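PDB 3N89: defective in germ line development protein 3, isoform a from Caenorhabditis elegans, which probably acts in germline development as a Bicaudal-C-type protein whose four KH domains form a globular structural platform. Local coordinates for residues S205-L209 against L359-F363; L209-I213 against Y254-L258. All coordinates share one frame; numbering follows the deposited sequence.

Contact 1 of 2, residues S205-L209 against L359-F363; sequences STAQL and LPANF
Leu209 reaches over one face of the Phe363 ring in a CH-pi contact, its CD2 lying 3.8 Å from the ring centroid and 19° off the normal. Its other branch brings Leu209 CD1 to the outer rim, 3.6 Å from Phe363 CZ. On the opposite face lies Thr206 CG2, while Thr206 CB comes to the end of the ring, 3.5 Å from Phe363 CZ. A flat aromatic suits this place: it has faces for methyls and a slightly positive C-H edge for Ala207 O, which lies in its plane. Leu359 CD1 meets Leu209 CD2 at 3.7 Å, the side chains crossing at about a right angle. With an alanine in place of Phe363, the Leu209 methyls and Thr206 would probably face a gap and Ala207 O would lose the ring edge beside it. Phe363 CG stands anti to its carbonyl carbon (chi1 -80°), which sends the ring toward loop 205-209. Further out, Phe363 N bonds to Pro360 O (3.1 Å), and Thr206 OG1 accepts a hydrogen bond from Ser203 N. The loop joins helices 197-200 and 209-217 of the third KH domain, where canonical KH folds carry the GXXG loop; here a C-terminal segment packs against it.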
ATOM      1  N   SER A 205     -23.102   4.276   3.708  1.00 28.32           N
ATOM      2  CA  SER A 205     -23.559   3.299   4.690  1.00 27.20           C
ATOM      3  C   SER A 205     -22.442   2.825   5.605  1.00 29.32           C
ATOM      4  O   SER A 205     -22.302   1.625   5.847  1.00 29.44           O
ATOM      5  CB  SER A 205     -24.153   2.092   3.968  1.00 25.77           C
ATOM      6  OG  SER A 205     -23.232   1.597   3.011  1.00 22.53           O
ATOM      7  N   THR A 206     -21.644   3.758   6.111  1.00 29.98           N
ATOM      8  CA  THR A 206     -20.545   3.412   7.004  1.00 29.10           C
ATOM      9  C   THR A 206     -20.152   4.626   7.830  1.00 28.77           C
ATOM     10  O   THR A 206     -20.789   5.676   7.755  1.00 29.37           O
ATOM     11  CB  THR A 206     -19.298   2.948   6.227  1.00 30.04           C
ATOM     12  OG1 THR A 206     -18.894   3.975   5.316  1.00 33.18           O
ATOM     13  CG2 THR A 206     -19.577   1.665   5.462  1.00 29.16           C
ATOM     14  N   ALA A 207     -19.104   4.472   8.622  1.00 29.30           N
ATOM     15  CA  ALA A 207     -18.603   5.564   9.441  1.00 29.88           C
ATOM     16  C   ALA A 207     -17.561   6.289   8.596  1.00 29.44           C
ATOM     17  O   ALA A 207     -16.990   5.697   7.681  1.00 29.89           O
ATOM     18  CB  ALA A 207     -17.963   5.008  10.709  1.00 29.20           C
ATOM     19  N   GLN A 208     -17.330   7.570   8.875  1.00 30.15           N
ATOM     20  CA  GLN A 208     -16.315   8.338   8.143  1.00 29.73           C
ATOM     21  C   GLN A 208     -14.987   8.007   8.833  1.00 29.39           C
ATOM     22  O   GLN A 208     -14.737   8.436   9.964  1.00 28.00           O
ATOM     23  CB  GLN A 208     -16.625   9.841   8.221  1.00 28.58           C
ATOM     24  CG  GLN A 208     -17.916  10.236   7.501  1.00 31.08           C
ATOM     25  CD  GLN A 208     -18.256  11.724   7.623  1.00 34.08           C
ATOM     26  OE1 GLN A 208     -19.076  12.254   6.860  1.00 34.90           O
ATOM     27  NE2 GLN A 208     -17.638  12.398   8.588  1.00 34.55           N
ATOM     28  N   LEU A 209     -14.147   7.236   8.146  1.00 27.55           N
ATOM     29  CA  LEU A 209     -12.867   6.776   8.697  1.00 29.07           C
ATOM     30  C   LEU A 209     -11.709   7.741   8.930  1.00 30.12           C
ATOM     31  O   LEU A 209     -10.844   7.460   9.758  1.00 31.84           O
ATOM     32  CB  LEU A 209     -12.354   5.597   7.868  1.00 28.00           C
ATOM     33  CG  LEU A 209     -12.302   4.232   8.558  1.00 29.26           C
ATOM     34  CD1 LEU A 209     -13.583   3.992   9.344  1.00 29.20           C
ATOM     35  CD2 LEU A 209     -12.086   3.144   7.515  1.00 28.39           C
ATOM     36  N   LEU A 359     -11.936  -0.395  14.057  1.00 33.51           N
ATOM     37  CA  LEU A 359     -12.456  -0.467  12.692  1.00 33.58           C
ATOM     38  C   LEU A 359     -13.752  -1.274  12.590  1.00 34.09           C
ATOM     39  O   LEU A 359     -13.775  -2.472  12.870  1.00 34.97           O
ATOM     40  CB  LEU A 359     -11.419  -1.090  11.759  1.00 31.21           C
ATOM     41  CG  LEU A 359     -11.889  -1.232  10.309  1.00 31.73           C
ATOM     42  CD1 LEU A 359     -11.757   0.110   9.605  1.00 28.05           C
ATOM     43  CD2 LEU A 359     -11.066  -2.304   9.595  1.00 29.62           C
ATOM     44  N   PRO A 360     -14.852  -0.628  12.172  1.00 34.25           N
ATOM     45  CA  PRO A 360     -16.137  -1.324  12.043  1.00 33.97           C
ATOM     46  C   PRO A 360     -16.046  -2.514  11.085  1.00 35.24           C
ATOM     47  O   PRO A 360     -15.493  -2.403   9.988  1.00 35.25           O
ATOM     48  CB  PRO A 360     -17.070  -0.232  11.524  1.00 32.41           C
ATOM     49  CG  PRO A 360     -16.481   1.019  12.103  1.00 32.10           C
ATOM     50  CD  PRO A 360     -15.001   0.806  11.871  1.00 34.39           C
ATOM     51  N   ALA A 361     -16.603  -3.646  11.509  1.00 35.33           N
ATOM     52  CA  ALA A 361     -16.587  -4.886  10.731  1.00 35.81           C
ATOM     53  C   ALA A 361     -16.925  -4.752   9.245  1.00 36.60           C
ATOM     54  O   ALA A 361     -16.218  -5.285   8.394  1.00 38.58           O
ATOM     55  CB  ALA A 361     -17.519  -5.901  11.380  1.00 35.36           C
ATOM     56  N   ASN A 362     -18.007  -4.049   8.935  1.00 37.06           N
ATOM     57  CA  ASN A 362     -18.443  -3.859   7.553  1.00 37.81           C
ATOM     58  C   ASN A 362     -17.331  -3.512   6.553  1.00 38.22           C
ATOM     59  O   ASN A 362     -17.381  -3.924   5.393  1.00 38.37           O
ATOM     60  N   PHE A 363     -16.334  -2.760   7.004  1.00 37.81           N
ATOM     61  CA  PHE A 363     -15.227  -2.340   6.149  1.00 37.06           C
ATOM     62  C   PHE A 363     -14.380  -3.484   5.592  1.00 39.42           C
ATOM     63  O   PHE A 363     -13.797  -3.365   4.509  1.00 39.71           O
ATOM     64  CB  PHE A 363     -14.335  -1.357   6.916  1.00 34.24           C
ATOM     65  CG  PHE A 363     -14.867   0.050   6.945  1.00 30.52           C
ATOM     66  CD1 PHE A 363     -14.633   0.911   5.880  1.00 28.93           C
ATOM     67  CD2 PHE A 363     -15.625   0.504   8.022  1.00 30.28           C
ATOM     68  CE1 PHE A 363     -15.142   2.207   5.879  1.00 31.29           C
ATOM     69  CE2 PHE A 363     -16.145   1.804   8.040  1.00 30.91           C
ATOM     70  CZ  PHE A 363     -15.904   2.659   6.961  1.00 32.71           C
TER

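Contact 2 of 2, residues L209-I213 against Y254-L258; sequences LMPVI and YIMDL
The Tyr254 ring meets Ile213 at its edge, near the ring plane, where the methyl Ile213 CG2 lies 4.4 Å from Tyr254 CD2. The Tyr254 side chain also touches Ile354 in a neighbouring loop. These residues belong to two helices of a type I KH fold, 209-217 and the C-terminal 245-257, which pack together through aliphatic side chains with no hydrogen bond between the segments. The main meeting of Ile213 with Tyr254 is nearer the backbone: Ile213 CD1 sits 3.7 Å from Tyr254 CB, the two side chains sliding past each other in opposite directions. CG1 of Ile213 stands anti to the carbonyl carbon (chi1 -68°) and the chain extends from there, carrying the terminal methyl across to the other helix. Ile213 CD1 also comes to Ile255 CG1 at 3.8 Å, and Ile255 in turn packs on Phe190 of strand 186-193, so helix 245-257 also rests on the sheet. Branched isoleucines suit such a site, filling it without polar atoms to satisfy. One turn earlier, Met210 bends at chi2 and chi3 (-66° and 87°), a flexible chain that can fit between stiffer neighbours; its SD approaches Ile255 CG1 at 4.3 Å. Two carbonyls of 254-258 find hydrogen-bond donors elsewhere, Tyr254 O in Trp355 NE1 and Leu258 O in Lys321 NZ. Leu258 finishes the interface with one methyl serving two partners: its CD1 is 3.6 Å from Leu209 CD2 and 4.1 Å from Met210 CE.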
ATOM      1  N   LEU A 209     -14.147   7.236   8.146  1.00 27.55           N
ATOM      2  CA  LEU A 209     -12.867   6.776   8.697  1.00 29.07           C
ATOM      3  C   LEU A 209     -11.709   7.741   8.930  1.00 30.12           C
ATOM      4  O   LEU A 209     -10.844   7.460   9.758  1.00 31.84           O
ATOM      5  CB  LEU A 209     -12.354   5.597   7.868  1.00 28.00           C
ATOM      6  CG  LEU A 209     -12.302   4.232   8.558  1.00 29.26           C
ATOM      7  CD1 LEU A 209     -13.583   3.992   9.344  1.00 29.20           C
ATOM      8  CD2 LEU A 209     -12.086   3.144   7.515  1.00 28.39           C
ATOM      9  N   MET A 210     -11.660   8.863   8.222  1.00 31.75           N
ATOM     10  CA  MET A 210     -10.553   9.791   8.436  1.00 32.08           C
ATOM     11  C   MET A 210     -10.665  10.535   9.765  1.00 34.14           C
ATOM     12  O   MET A 210      -9.680  10.652  10.495  1.00 36.34           O
ATOM     13  CB  MET A 210     -10.439  10.786   7.279  1.00 31.61           C
ATOM     14  CG  MET A 210     -10.079  10.145   5.937  1.00 30.44           C
ATOM     15  SD  MET A 210      -8.415   9.434   5.892  1.00 28.21           S
ATOM     16  CE  MET A 210      -8.698   7.775   6.531  1.00 27.46           C
ATOM     17  N   PRO A 211     -11.864  11.047  10.104  1.00 34.52           N
ATOM     18  CA  PRO A 211     -12.037  11.771  11.371  1.00 32.84           C
ATOM     19  C   PRO A 211     -11.392  11.040  12.549  1.00 31.65           C
ATOM     20  O   PRO A 211     -10.847  11.668  13.461  1.00 32.10           O
ATOM     21  CB  PRO A 211     -13.553  11.864  11.505  1.00 30.90           C
ATOM     22  CG  PRO A 211     -13.979  12.060  10.079  1.00 31.19           C
ATOM     23  CD  PRO A 211     -13.125  11.036   9.335  1.00 34.01           C
ATOM     24  N   VAL A 212     -11.454   9.713  12.520  1.00 30.38           N
ATOM     25  CA  VAL A 212     -10.872   8.893  13.582  1.00 28.63           C
ATOM     26  C   VAL A 212      -9.362   9.081  13.599  1.00 28.01           C
ATOM     27  O   VAL A 212      -8.754   9.182  14.662  1.00 27.43           O
ATOM     28  CB  VAL A 212     -11.182   7.386  13.374  1.00 28.51           C
ATOM     29  CG1 VAL A 212     -10.441   6.546  14.415  1.00 26.72           C
ATOM     30  CG2 VAL A 212     -12.681   7.145  13.464  1.00 25.68           C
ATOM     31  N   ILE A 213      -8.759   9.123  12.416  1.00 28.18           N
ATOM     32  CA  ILE A 213      -7.317   9.303  12.325  1.00 27.72           C
ATOM     33  C   ILE A 213      -6.920  10.668  12.880  1.00 26.66           C
ATOM     34  O   ILE A 213      -5.970  10.770  13.653  1.00 25.53           O
ATOM     35  CB  ILE A 213      -6.823   9.157  10.874  1.00 29.37           C
ATOM     36  CG1 ILE A 213      -6.980   7.700  10.427  1.00 28.03           C
ATOM     37  CG2 ILE A 213      -5.359   9.602  10.769  1.00 30.39           C
ATOM     38  CD1 ILE A 213      -6.368   7.402   9.079  1.00 29.24           C
ATOM     39  N   TYR A 254      -1.513   5.144   9.232  1.00 22.61           N
ATOM     40  CA  TYR A 254      -2.861   4.655   9.496  1.00 22.89           C
ATOM     41  C   TYR A 254      -3.676   4.589   8.203  1.00 23.86           C
ATOM     42  O   TYR A 254      -4.454   3.647   7.991  1.00 24.13           O
ATOM     43  CB  TYR A 254      -3.567   5.532  10.535  1.00 22.86           C
ATOM     44  CG  TYR A 254      -2.979   5.439  11.935  1.00 23.52           C
ATOM     45  CD1 TYR A 254      -2.149   4.372  12.302  1.00 24.89           C
ATOM     46  CD2 TYR A 254      -3.274   6.403  12.901  1.00 20.43           C
ATOM     47  CE1 TYR A 254      -1.633   4.269  13.596  1.00 23.92           C
ATOM     48  CE2 TYR A 254      -2.766   6.308  14.189  1.00 21.97           C
ATOM     49  CZ  TYR A 254      -1.947   5.242  14.533  1.00 24.22           C
ATOM     50  OH  TYR A 254      -1.451   5.154  15.816  1.00 23.92           O
ATOM     51  N   ILE A 255      -3.503   5.589   7.341  1.00 23.45           N
ATOM     52  CA  ILE A 255      -4.202   5.604   6.063  1.00 22.19           C
ATOM     53  C   ILE A 255      -3.757   4.362   5.298  1.00 22.11           C
ATOM     54  O   ILE A 255      -4.585   3.600   4.810  1.00 21.41           O
ATOM     55  CB  ILE A 255      -3.849   6.851   5.215  1.00 22.87           C
ATOM     56  CG1 ILE A 255      -4.330   8.125   5.916  1.00 22.08           C
ATOM     57  CG2 ILE A 255      -4.491   6.739   3.842  1.00 21.26           C
ATOM     58  CD1 ILE A 255      -4.042   9.419   5.135  1.00 21.47           C
ATOM     59  N   MET A 256      -2.445   4.155   5.203  1.00 21.27           N
ATOM     60  CA  MET A 256      -1.918   2.987   4.496  1.00 22.99           C
ATOM     61  C   MET A 256      -2.329   1.646   5.111  1.00 22.51           C
ATOM     62  O   MET A 256      -2.346   0.634   4.421  1.00 21.04           O
ATOM     63  CB  MET A 256      -0.388   3.043   4.398  1.00 24.36           C
ATOM     64  CG  MET A 256       0.157   4.165   3.523  1.00 30.12           C
ATOM     65  SD  MET A 256       1.795   3.792   2.814  1.00 34.75           S
ATOM     66  CE  MET A 256       2.686   3.191   4.287  1.00 30.72           C
ATOM     67  N   ASP A 257      -2.631   1.618   6.407  1.00 22.60           N
ATOM     68  CA  ASP A 257      -3.053   0.367   7.028  1.00 21.53           C
ATOM     69  C   ASP A 257      -4.418  -0.036   6.453  1.00 23.14           C
ATOM     70  O   ASP A 257      -4.826  -1.192   6.562  1.00 23.35           O
ATOM     71  CB  ASP A 257      -3.195   0.510   8.549  1.00 22.22           C
ATOM     72  CG  ASP A 257      -1.868   0.452   9.292  1.00 20.16           C
ATOM     73  OD1 ASP A 257      -0.908  -0.190   8.807  1.00 21.04           O
ATOM     74  OD2 ASP A 257      -1.806   1.040  10.396  1.00 17.07           O
ATOM     75  N   LEU A 258      -5.121   0.927   5.853  1.00 22.62           N
ATOM     76  CA  LEU A 258      -6.451   0.682   5.290  1.00 21.98           C
ATOM     77  C   LEU A 258      -6.453   0.194   3.847  1.00 21.42           C
ATOM     78  O   LEU A 258      -7.454  -0.343   3.371  1.00 20.66           O
ATOM     79  CB  LEU A 258      -7.313   1.948   5.389  1.00 21.81           C
ATOM     80  CG  LEU A 258      -7.741   2.419   6.783  1.00 21.48           C
ATOM     81  CD1 LEU A 258      -8.661   3.634   6.664  1.00 22.20           C
ATOM     82  CD2 LEU A 258      -8.458   1.298   7.500  1.00 21.02           C
TER

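How the contacts relate
Both contacts use Leu209, which the loop of 205-209 and the helical segment 209-213 have in common, and they lie on the same side of the chain's centre, with their own centres about 11 Å apart. Contact 2 is the buried one, made of aliphatic side chains between two helices of a single KH domain. Contact 1 is farther out and only partly buried; there an aromatic ring from a distant C-terminal segment meets leucine methyls, a threonine and a backbone carbonyl. The two also touch directly, Leu359 CD1 lying 4.1 Å from Leu258 CD2, and the apolar packing runs on from the domain core to the added tail.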